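CLIP-associating protein (Drosophila melanogaster, PDB 4G3A) tracks microtubule plus ends and stabilises dynamic microtubules for mitotic spindle assembly, this piece being its N-terminal TOG-like domain of HEAT repeats. Local coordinates at residues A[180-183]-A[184-187]; A[78-81]-A[82-86]; A[157-160]-A[161-165]; A[205-208]-A[209-212]. All coordinates share one frame; numbering follows the deposited sequence.

Interaction 1 (A[180-183]-A[184-187]); sequences PTVN and VREA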
loop_
_atom_site.group_PDB
_atom_site.type_symbol
_atom_site.label_atom_id
_atom_site.label_comp_id
_atom_site.label_asym_id
_atom_site.label_seq_id
_atom_site.Cartn_x
_atom_site.Cartn_y
_atom_site.Cartn_z
ATOM N N PRO A 180 -2.794 7.921 -19.831
ATOM C CA PRO A 180 -2.472 9.238 -20.405
ATOM C C PRO A 180 -1.209 9.854 -19.810
ATOM O O PRO A 180 -0.735 10.859 -20.320
ATOM C CB PRO A 180 -3.695 10.089 -20.041
ATOM C CG PRO A 180 -4.309 9.397 -18.864
ATOM C CD PRO A 180 -4.069 7.927 -19.092
ATOM N N THR A 181 -0.686 9.256 -18.744
ATOM C CA THR A 181 0.461 9.800 -18.023
ATOM C C THR A 181 1.696 8.964 -18.317
ATOM O O THR A 181 1.647 7.736 -18.236
ATOM C CB THR A 181 0.198 9.786 -16.492
ATOM O OG1 THR A 181 -0.652 10.891 -16.137
ATOM C CG2 THR A 181 1.490 9.881 -15.713
ATOM N N VAL A 182 2.807 9.615 -18.649
ATOM C CA VAL A 182 4.007 8.868 -19.031
ATOM C C VAL A 182 4.577 8.065 -17.861
ATOM O O VAL A 182 5.042 6.943 -18.054
ATOM C CB VAL A 182 5.103 9.770 -19.670
ATOM C CG1 VAL A 182 5.642 10.761 -18.665
ATOM C CG2 VAL A 182 6.230 8.915 -20.236
ATOM N N ASN A 183 4.514 8.620 -16.650
ATOM C CA ASN A 183 5.028 7.917 -15.469
ATOM C C ASN A 183 4.357 6.570 -15.243
ATOM O O ASN A 183 4.992 5.610 -14.804
ATOM C CB ASN A 183 4.860 8.766 -14.212
ATOM C CG ASN A 183 5.543 10.103 -14.321
ATOM O OD1 ASN A 183 5.147 10.949 -15.123
ATOM N ND2 ASN A 183 6.572 10.310 -13.508
ATOM N N VAL A 184 3.060 6.514 -15.525
ATOM C CA VAL A 184 2.311 5.279 -15.383
ATOM C C VAL A 184 2.611 4.311 -16.532
ATOM O O VAL A 184 2.827 3.120 -16.300
ATOM C CB VAL A 184 0.806 5.550 -15.276
ATOM C CG1 VAL A 184 0.037 4.246 -15.283
ATOM C CG2 VAL A 184 0.505 6.334 -13.974
ATOM N N ARG A 185 2.627 4.816 -17.765
ATOM C CA ARG A 185 2.965 3.965 -18.909
ATOM C C ARG A 185 4.290 3.258 -18.650
ATOM O O ARG A 185 4.406 2.046 -18.837
ATOM C CB ARG A 185 3.029 4.766 -20.224
ATOM C CG ARG A 185 1.679 5.332 -20.683
ATOM C CD ARG A 185 1.718 5.839 -22.156
ATOM N NE ARG A 185 2.660 6.944 -22.320
ATOM C CZ ARG A 185 2.350 8.234 -22.185
ATOM N NH1 ARG A 185 1.108 8.609 -21.897
ATOM N NH2 ARG A 185 3.286 9.161 -22.347
ATOM N N GLU A 186 5.288 4.016 -18.206
ATOM C CA GLU A 186 6.607 3.457 -17.912
ATOM C C GLU A 186 6.617 2.485 -16.726
ATOM O O GLU A 186 7.333 1.487 -16.751
ATOM C CB GLU A 186 7.642 4.570 -17.737
ATOM C CG GLU A 186 7.950 5.270 -19.059
ATOM C CD GLU A 186 9.062 6.293 -18.959
ATOM O OE1 GLU A 186 9.330 6.775 -17.838
ATOM O OE2 GLU A 186 9.664 6.620 -20.007
ATOM N N ALA A 187 5.817 2.774 -15.704
ATOM C CA ALA A 187 5.665 1.880 -14.555
ATOM C C ALA A 187 5.025 0.556 -14.964
ATOM O O ALA A 187 5.385 -0.505 -14.459
ATOM C CB ALA A 187 4.814 2.548 -13.487
#
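Arg185 sets its CG anti to the carbonyl carbon (chi1 -67°), and a bend at chi3 (-63°) folds the chain back over the peptide that joins Thr181 to Val182. One face of the guanidinium thus rests on Thr181 C and Val182 CA, both toward the rim of the group, and NH2 lies 3.3 Å from Val182 CB, the two side chains crossing at about a right angle. NH1, at the other end, is hydrogen-bonded to the backbone O of Asp179, just before the helix, and stands 3.3 Å from Pro180 O. With an alanine here, the Asp179 carbonyl would probably lose its guanidinium donor and the first peptides of the helix the flat group that covers them. Beneath the arginine the backbone winds into helix: Arg185 N reaches Thr181 O at 3.1 Å, almost straight and in the carbonyl plane, and Glu186 N reaches Val182 O at 2.9 Å. The methylenes of Glu186 run beside Val182 and point the same way, Glu186 CD lying 4.1 Å from Val182 CG2. On another side Thr181 CG2 meets Val184 CG2 at 4.1 Å; Thr181 touches Ala142 and Arg145 of helix 142-159, while Val184 packs on Leu176. This is the first turn of helix 182-199 in the third HEAT repeat: Thr181 holds the N-cap position without a side-chain capping bond, and the arginine reaches back to the preceding loop.

Interaction 2 (A[78-81]-A[82-86]); sequences KRLG and SDFNA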
loop_
_atom_site.group_PDB
_atom_site.type_symbol
_atom_site.label_atom_id
_atom_site.label_comp_id
_atom_site.label_asym_id
_atom_site.label_seq_id
_atom_site.Cartn_x
_atom_site.Cartn_y
_atom_site.Cartn_z
ATOM N N LYS A 78 1.070 -4.535 13.556
ATOM C CA LYS A 78 2.106 -5.421 14.076
ATOM C C LYS A 78 1.692 -6.078 15.390
ATOM O O LYS A 78 1.928 -7.266 15.592
ATOM C CB LYS A 78 3.421 -4.670 14.256
ATOM C CG LYS A 78 4.050 -4.233 12.960
ATOM C CD LYS A 78 5.246 -3.363 13.232
ATOM C CE LYS A 78 5.597 -2.538 12.019
ATOM N NZ LYS A 78 6.745 -1.650 12.337
ATOM N N ARG A 79 1.060 -5.312 16.275
ATOM C CA ARG A 79 0.624 -5.844 17.567
ATOM C C ARG A 79 -0.639 -6.686 17.459
ATOM O O ARG A 79 -0.798 -7.665 18.191
ATOM C CB ARG A 79 0.352 -4.716 18.561
ATOM C CG ARG A 79 1.563 -3.939 18.983
ATOM C CD ARG A 79 1.165 -2.938 20.024
ATOM N NE ARG A 79 2.320 -2.242 20.572
ATOM C CZ ARG A 79 2.846 -2.490 21.766
ATOM N NH1 ARG A 79 2.319 -3.423 22.556
ATOM N NH2 ARG A 79 3.900 -1.801 22.168
ATOM N N LEU A 80 -1.544 -6.290 16.568
ATOM C CA LEU A 80 -2.871 -6.906 16.498
ATOM C C LEU A 80 -2.952 -8.082 15.536
ATOM O O LEU A 80 -3.782 -8.975 15.707
ATOM C CB LEU A 80 -3.921 -5.870 16.108
ATOM C CG LEU A 80 -4.697 -5.221 17.251
ATOM C CD1 LEU A 80 -3.753 -4.779 18.345
ATOM C CD2 LEU A 80 -5.523 -4.058 16.736
ATOM N N GLY A 81 -2.106 -8.077 14.517
ATOM C CA GLY A 81 -2.143 -9.136 13.526
ATOM C C GLY A 81 -3.537 -9.251 12.945
ATOM O O GLY A 81 -4.148 -8.242 12.603
ATOM N N SER A 82 -4.052 -10.474 12.856
ATOM C CA SER A 82 -5.340 -10.702 12.203
ATOM C C SER A 82 -6.470 -9.937 12.880
ATOM O O SER A 82 -7.494 -9.655 12.260
ATOM C CB SER A 82 -5.669 -12.205 12.107
ATOM O OG SER A 82 -5.878 -12.788 13.384
ATOM N N ASP A 83 -6.290 -9.601 14.154
ATOM C CA ASP A 83 -7.323 -8.872 14.877
ATOM C C ASP A 83 -7.571 -7.490 14.266
ATOM O O ASP A 83 -8.684 -6.963 14.329
ATOM C CB ASP A 83 -6.991 -8.783 16.373
ATOM C CG ASP A 83 -7.049 -10.139 17.063
ATOM O OD1 ASP A 83 -7.867 -10.990 16.649
ATOM O OD2 ASP A 83 -6.275 -10.362 18.014
ATOM N N PHE A 84 -6.541 -6.924 13.646
ATOM C CA PHE A 84 -6.669 -5.624 12.995
ATOM C C PHE A 84 -7.700 -5.627 11.871
ATOM O O PHE A 84 -8.209 -4.574 11.487
ATOM C CB PHE A 84 -5.324 -5.147 12.434
ATOM C CG PHE A 84 -5.346 -3.716 11.961
ATOM C CD1 PHE A 84 -5.680 -3.404 10.652
ATOM C CD2 PHE A 84 -5.044 -2.681 12.843
ATOM C CE1 PHE A 84 -5.710 -2.089 10.222
ATOM C CE2 PHE A 84 -5.071 -1.362 12.427
ATOM C CZ PHE A 84 -5.401 -1.057 11.120
ATOM N N ASN A 85 -8.009 -6.805 11.339
ATOM C CA ASN A 85 -8.809 -6.875 10.115
ATOM C C ASN A 85 -10.214 -6.330 10.315
ATOM O O ASN A 85 -10.949 -6.128 9.354
ATOM C CB ASN A 85 -8.844 -8.297 9.539
ATOM C CG ASN A 85 -9.219 -8.317 8.070
ATOM O OD1 ASN A 85 -8.888 -7.394 7.320
ATOM N ND2 ASN A 85 -9.916 -9.367 7.649
ATOM N N ALA A 86 -10.574 -6.077 11.569
ATOM C CA ALA A 86 -11.847 -5.446 11.884
ATOM C C ALA A 86 -11.878 -4.005 11.386
ATOM O O ALA A 86 -12.944 -3.425 11.201
ATOM C CB ALA A 86 -12.099 -5.490 13.384
#
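Leu80 and Phe84 meet across the end of helix 63-80 with their side chains at about a right angle. Leu80 CB lies 4.0 Å from Phe84 CB, and farther out Leu80 CD2 approaches the rim of the ring near its plane, 4.2 Å from Phe84 CD2. Phe84 holds CG anti to its own backbone N (chi1 -170°), which swings the ring away from the turn and into the protein, where it is buried. Asp83 takes another direction: its CB sits 3.3 Å from Leu80 O, and its carboxylate stays on the exposed outside of the turn.

The backbone between them brings these groups together. Gly81 leaves helical geometry with a positive phi of 55°, a value that favours glycine, and a CB here would clash with Ser82 N. Past it the chain tightens into a short 3-10 turn. Asp83 N is bonded to Leu80 O at 3.0 Å and Phe84 N to Gly81 O at 2.9 Å; in both, the donor stands well above the plane of the carbonyl it uses. Asn85 N continues the pattern to Ser82 O, and Asn85 OD1 accepts a hydrogen bond from Thr88 OG1, at the start of helix 88-98.

The turn passes from the first HEAT repeat to the second. Phe84 packs back on Phe73, Leu76 and Ile77 of helix 63-80 and across on Leu117 of helix 104-119, while Leu80 leans on Ile42 in an earlier loop.

Interaction 3 (A[157-160]-A[161-165]); sequences HEYG and TQQLS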
loop_
_atom_site.group_PDB
_atom_site.type_symbol
_atom_site.label_atom_id
_atom_site.label_comp_id
_atom_site.label_asym_id
_atom_site.label_seq_id
_atom_site.Cartn_x
_atom_site.Cartn_y
_atom_site.Cartn_z
ATOM N N HIS A 157 7.627 -9.816 -5.312
ATOM C CA HIS A 157 9.001 -10.041 -4.916
ATOM C C HIS A 157 9.064 -10.648 -3.512
ATOM O O HIS A 157 9.895 -11.502 -3.249
ATOM C CB HIS A 157 9.824 -8.754 -5.015
ATOM C CG HIS A 157 10.152 -8.365 -6.436
ATOM N ND1 HIS A 157 10.085 -9.244 -7.478
ATOM C CD2 HIS A 157 10.560 -7.173 -6.950
ATOM C CE1 HIS A 157 10.430 -8.618 -8.606
ATOM N NE2 HIS A 157 10.725 -7.375 -8.306
ATOM N N GLU A 158 8.160 -10.237 -2.626
ATOM C CA GLU A 158 8.220 -10.686 -1.232
ATOM C C GLU A 158 7.578 -12.053 -1.024
ATOM O O GLU A 158 8.069 -12.861 -0.217
ATOM C CB GLU A 158 7.590 -9.651 -0.291
ATOM C CG GLU A 158 8.528 -8.508 0.072
ATOM C CD GLU A 158 7.799 -7.299 0.633
ATOM O OE1 GLU A 158 7.039 -7.451 1.617
ATOM O OE2 GLU A 158 7.991 -6.193 0.085
ATOM N N TYR A 159 6.513 -12.331 -1.767
ATOM C CA TYR A 159 5.758 -13.568 -1.553
ATOM C C TYR A 159 5.839 -14.619 -2.662
ATOM O O TYR A 159 5.585 -15.795 -2.415
ATOM C CB TYR A 159 4.303 -13.242 -1.232
ATOM C CG TYR A 159 4.201 -12.423 0.034
ATOM C CD1 TYR A 159 4.410 -13.010 1.275
ATOM C CD2 TYR A 159 3.928 -11.070 -0.016
ATOM C CE1 TYR A 159 4.341 -12.269 2.438
ATOM C CE2 TYR A 159 3.852 -10.319 1.143
ATOM C CZ TYR A 159 4.069 -10.928 2.369
ATOM O OH TYR A 159 3.991 -10.186 3.525
ATOM N N GLY A 160 6.166 -14.197 -3.877
ATOM C CA GLY A 160 6.270 -15.128 -4.991
ATOM C C GLY A 160 4.935 -15.688 -5.445
ATOM O O GLY A 160 3.896 -15.357 -4.879
ATOM N N THR A 161 4.968 -16.545 -6.470
ATOM C CA THR A 161 3.748 -17.050 -7.106
ATOM C C THR A 161 2.960 -18.047 -6.249
ATOM O O THR A 161 1.835 -18.419 -6.585
ATOM C CB THR A 161 4.066 -17.678 -8.489
ATOM O OG1 THR A 161 4.845 -18.867 -8.309
ATOM C CG2 THR A 161 4.843 -16.702 -9.345
ATOM N N GLN A 162 3.552 -18.460 -5.133
ATOM C CA GLN A 162 2.910 -19.349 -4.168
ATOM C C GLN A 162 1.694 -18.689 -3.507
ATOM O O GLN A 162 0.714 -19.355 -3.163
ATOM C CB GLN A 162 3.935 -19.729 -3.090
ATOM C CG GLN A 162 3.618 -20.957 -2.261
ATOM C CD GLN A 162 4.571 -21.123 -1.073
ATOM O OE1 GLN A 162 5.556 -20.387 -0.930
ATOM N NE2 GLN A 162 4.277 -22.094 -0.218
ATOM N N GLN A 163 1.763 -17.379 -3.305
ATOM C CA GLN A 163 0.681 -16.673 -2.640
ATOM C C GLN A 163 0.060 -15.597 -3.514
ATOM O O GLN A 163 -0.980 -15.035 -3.165
ATOM C CB GLN A 163 1.163 -16.038 -1.335
ATOM C CG GLN A 163 1.289 -17.002 -0.171
ATOM C CD GLN A 163 1.513 -16.273 1.143
ATOM O OE1 GLN A 163 2.653 -16.002 1.526
ATOM N NE2 GLN A 163 0.425 -15.935 1.829
ATOM N N LEU A 164 0.704 -15.281 -4.630
ATOM C CA LEU A 164 0.175 -14.246 -5.497
ATOM C C LEU A 164 0.135 -14.722 -6.937
ATOM O O LEU A 164 1.176 -14.958 -7.549
ATOM C CB LEU A 164 0.996 -12.962 -5.387
ATOM C CG LEU A 164 0.187 -11.702 -5.707
ATOM C CD1 LEU A 164 -0.820 -11.445 -4.592
ATOM C CD2 LEU A 164 1.087 -10.492 -5.918
ATOM N N SER A 165 -1.078 -14.865 -7.461
ATOM C CA SER A 165 -1.283 -15.216 -8.855
ATOM C C SER A 165 -1.608 -13.955 -9.634
ATOM O O SER A 165 -2.639 -13.318 -9.384
ATOM C CB SER A 165 -2.438 -16.207 -8.976
ATOM O OG SER A 165 -2.862 -16.327 -10.325
HETATM O O HOH W 1 4.836 -17.192 0.263
#
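The Tyr159 ring and the Gln163 amide meet obliquely, their planes 80° apart. The amide presents its oxygen: Gln163 OE1 lies 3.5 Å from Tyr159 CD1, clearly nearer to that carbon than to CG or CE1. One face of the tyrosine carries Glu158 CB, 3.9 Å above the plane and displaced toward the rim. Gln163 reaches the ring with CG anti to the carbonyl carbon (chi1 -79°) and an extended chain beyond it, a course that carries the amide back along the turn toward the helix end.

A water ties the same two residues together. It lies 2.8 Å from Gln163 OE1 and 3.1 Å from Tyr159 O and is placed to donate to each, although it has more acceptors around it than protons to give. The amide oxygen thus has a water as polar partner and the ring carbon CD1 beside it, and the last helical carbonyl is bridged to the loop.

Gly160 makes the exit from the helix with a positive phi of 70°, which favours glycine. Its carbonyl then gathers two amides from the turn: Leu164 N at 3.2 Å, in the carbonyl plane, and Gln163 N at 3.3 Å, a weak bond.

The turn leads from helix 142-159 toward helix 170-175. Tyr159 packs on Met118 and Glu119 of helix 104-119 and, together with Gln163, on Pro125 of helix 125-136. Leu164, buried, is set against Gln126 and Ile129 of that same helix.

Interaction 4 (A[205-208]-A[209-212]); sequences PDLR and RMDD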
loop_
_atom_site.group_PDB
_atom_site.type_symbol
_atom_site.label_atom_id
_atom_site.label_comp_id
_atom_site.label_asym_id
_atom_site.label_seq_id
_atom_site.Cartn_x
_atom_site.Cartn_y
_atom_site.Cartn_z
ATOM N N PRO A 205 3.455 -15.364 -25.017
ATOM C CA PRO A 205 2.230 -15.625 -25.790
ATOM C C PRO A 205 0.974 -15.095 -25.091
ATOM O O PRO A 205 -0.027 -14.819 -25.749
ATOM C CB PRO A 205 2.194 -17.156 -25.881
ATOM C CG PRO A 205 3.029 -17.622 -24.715
ATOM C CD PRO A 205 4.122 -16.611 -24.608
ATOM N N ASP A 206 1.024 -14.963 -23.769
ATOM C CA ASP A 206 -0.064 -14.338 -23.028
ATOM C C ASP A 206 -0.264 -12.913 -23.510
ATOM O O ASP A 206 -1.391 -12.465 -23.720
ATOM C CB ASP A 206 0.264 -14.292 -21.536
ATOM C CG ASP A 206 -0.116 -15.564 -20.808
ATOM O OD1 ASP A 206 -0.755 -16.444 -21.428
ATOM O OD2 ASP A 206 0.221 -15.672 -19.608
ATOM N N LEU A 207 0.839 -12.188 -23.646
ATOM C CA LEU A 207 0.769 -10.810 -24.098
ATOM C C LEU A 207 0.433 -10.769 -25.577
ATOM O O LEU A 207 -0.204 -9.835 -26.052
ATOM C CB LEU A 207 2.074 -10.064 -23.814
ATOM C CG LEU A 207 2.495 -9.991 -22.348
ATOM C CD1 LEU A 207 3.960 -9.563 -22.249
ATOM C CD2 LEU A 207 1.581 -9.044 -21.550
ATOM N N ARG A 208 0.847 -11.787 -26.317
ATOM C CA ARG A 208 0.613 -11.746 -27.752
ATOM C C ARG A 208 -0.882 -11.838 -28.078
ATOM O O ARG A 208 -1.326 -11.333 -29.108
ATOM C CB ARG A 208 1.400 -12.841 -28.467
ATOM C CG ARG A 208 1.613 -12.546 -29.939
ATOM C CD ARG A 208 2.304 -13.695 -30.609
ATOM N NE ARG A 208 2.327 -13.549 -32.059
ATOM C CZ ARG A 208 3.416 -13.256 -32.765
ATOM N NH1 ARG A 208 4.577 -13.066 -32.148
ATOM N NH2 ARG A 208 3.341 -13.157 -34.085
ATOM N N ARG A 209 -1.648 -12.472 -27.192
ATOM C CA ARG A 209 -3.106 -12.557 -27.329
ATOM C C ARG A 209 -3.790 -11.264 -26.863
ATOM O O ARG A 209 -4.971 -11.038 -27.120
ATOM C CB ARG A 209 -3.651 -13.740 -26.521
ATOM C CG ARG A 209 -3.770 -13.438 -25.030
ATOM C CD ARG A 209 -4.239 -14.629 -24.191
ATOM N NE ARG A 209 -5.675 -14.878 -24.306
ATOM C CZ ARG A 209 -6.622 -14.050 -23.871
ATOM N NH1 ARG A 209 -6.299 -12.899 -23.296
ATOM N NH2 ARG A 209 -7.901 -14.372 -24.018
HETATM N N MSE A 210 -3.040 -10.423 -26.167
HETATM C CA MSE A 210 -3.561 -9.166 -25.657
HETATM C C MSE A 210 -3.688 -8.190 -26.820
HETATM O O MSE A 210 -2.772 -7.415 -27.081
HETATM C CB MSE A 210 -2.597 -8.594 -24.612
HETATM C CG MSE A 210 -3.241 -8.037 -23.366
HETATM SE SE MSE A 210 -4.043 -9.410 -22.250
HETATM C CE MSE A 210 -2.475 -10.400 -21.771
ATOM N N ASP A 211 -4.820 -8.224 -27.520
ATOM C CA ASP A 211 -5.025 -7.334 -28.663
ATOM C C ASP A 211 -4.976 -5.863 -28.241
ATOM O O ASP A 211 -4.853 -4.967 -29.075
ATOM C CB ASP A 211 -6.327 -7.663 -29.401
ATOM C CG ASP A 211 -7.541 -7.649 -28.494
ATOM O OD1 ASP A 211 -7.385 -7.447 -27.271
ATOM O OD2 ASP A 211 -8.657 -7.846 -29.014
ATOM N N ASP A 212 -5.074 -5.633 -26.938
ATOM C CA ASP A 212 -4.757 -4.341 -26.355
ATOM C C ASP A 212 -3.349 -3.891 -26.758
ATOM O O ASP A 212 -3.191 -2.914 -27.498
ATOM C CB ASP A 212 -4.835 -4.448 -24.825
ATOM C CG ASP A 212 -4.771 -3.094 -24.124
ATOM O OD1 ASP A 212 -5.841 -2.573 -23.729
ATOM O OD2 ASP A 212 -3.652 -2.563 -23.949
#
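Leu207 and Met210, a selenomethionine in this crystal, meet through the ends of their side chains, Leu207 CD2 lying 4.3 Å from Met210 CE. The two chains are shaped differently. Leu207 sends CG anti to the carbonyl carbon (chi1 -60°) and directs its branched end into the protein. Met210 has a first torsion of -137°, away from the usual staggered positions, and then bends at chi2 and again at chi3, both near +65°. These two bends curl the chain back under the helix end and carry CE toward Leu207 and the carbonyl of Asp206. Met210 CB also stays near the backbone, 3.1 Å from Leu207 O.

The two arginines part company. Arg208 is extended from CG to NE and runs outward from the helix, touching Leu218 of helix 215-229. Arg209 is modelled with CG between its own N and carbonyl carbon, which brings CG too close to Asp206 O, so this part of the side chain is doubtful. The opposite charges stay apart, with Asp206 OD1 5.9 Å from Arg209 NE. Asp206 has instead a long, weak ion pair with Arg167.

Backbone bonds close the helix. Arg209 N reaches Pro205 O at 3.2 Å, and Met210 N reaches Leu207 O at 2.9 Å from well above the carbonyl plane.

Leu207 and Met210 share Ile170 and Cys174 of helix 170-175, and Leu207 also touches Leu218 and Phe225 of helix 215-229. The whole is the last turn of helix 203-208 running into an inverse gamma turn centred on Met210, spanned by a weak bond from Asp211 N to Arg209 O, in the all-helical TOG domain.

The four contacts are local turns that follow one another along the chain of one TOG domain in the order 2, 3, 1, 4, and none touches another. Interactions 2 and 3 both close a helix with a glycine of positive phi, and their centres are 22 Å apart. Interaction 1 instead starts a helix; its centre is 25 Å from that of interaction 3, yet helix 142-159, which ends in interaction 3, also touches the helix start of interaction 1. Interaction 4 follows in the next helix, 20 Å from interaction 1 between centres, and shares its side of the chain's centre. Interactions 2 and 4 stand farthest apart, 40 Å between centres, on opposite sides of the chain's centre.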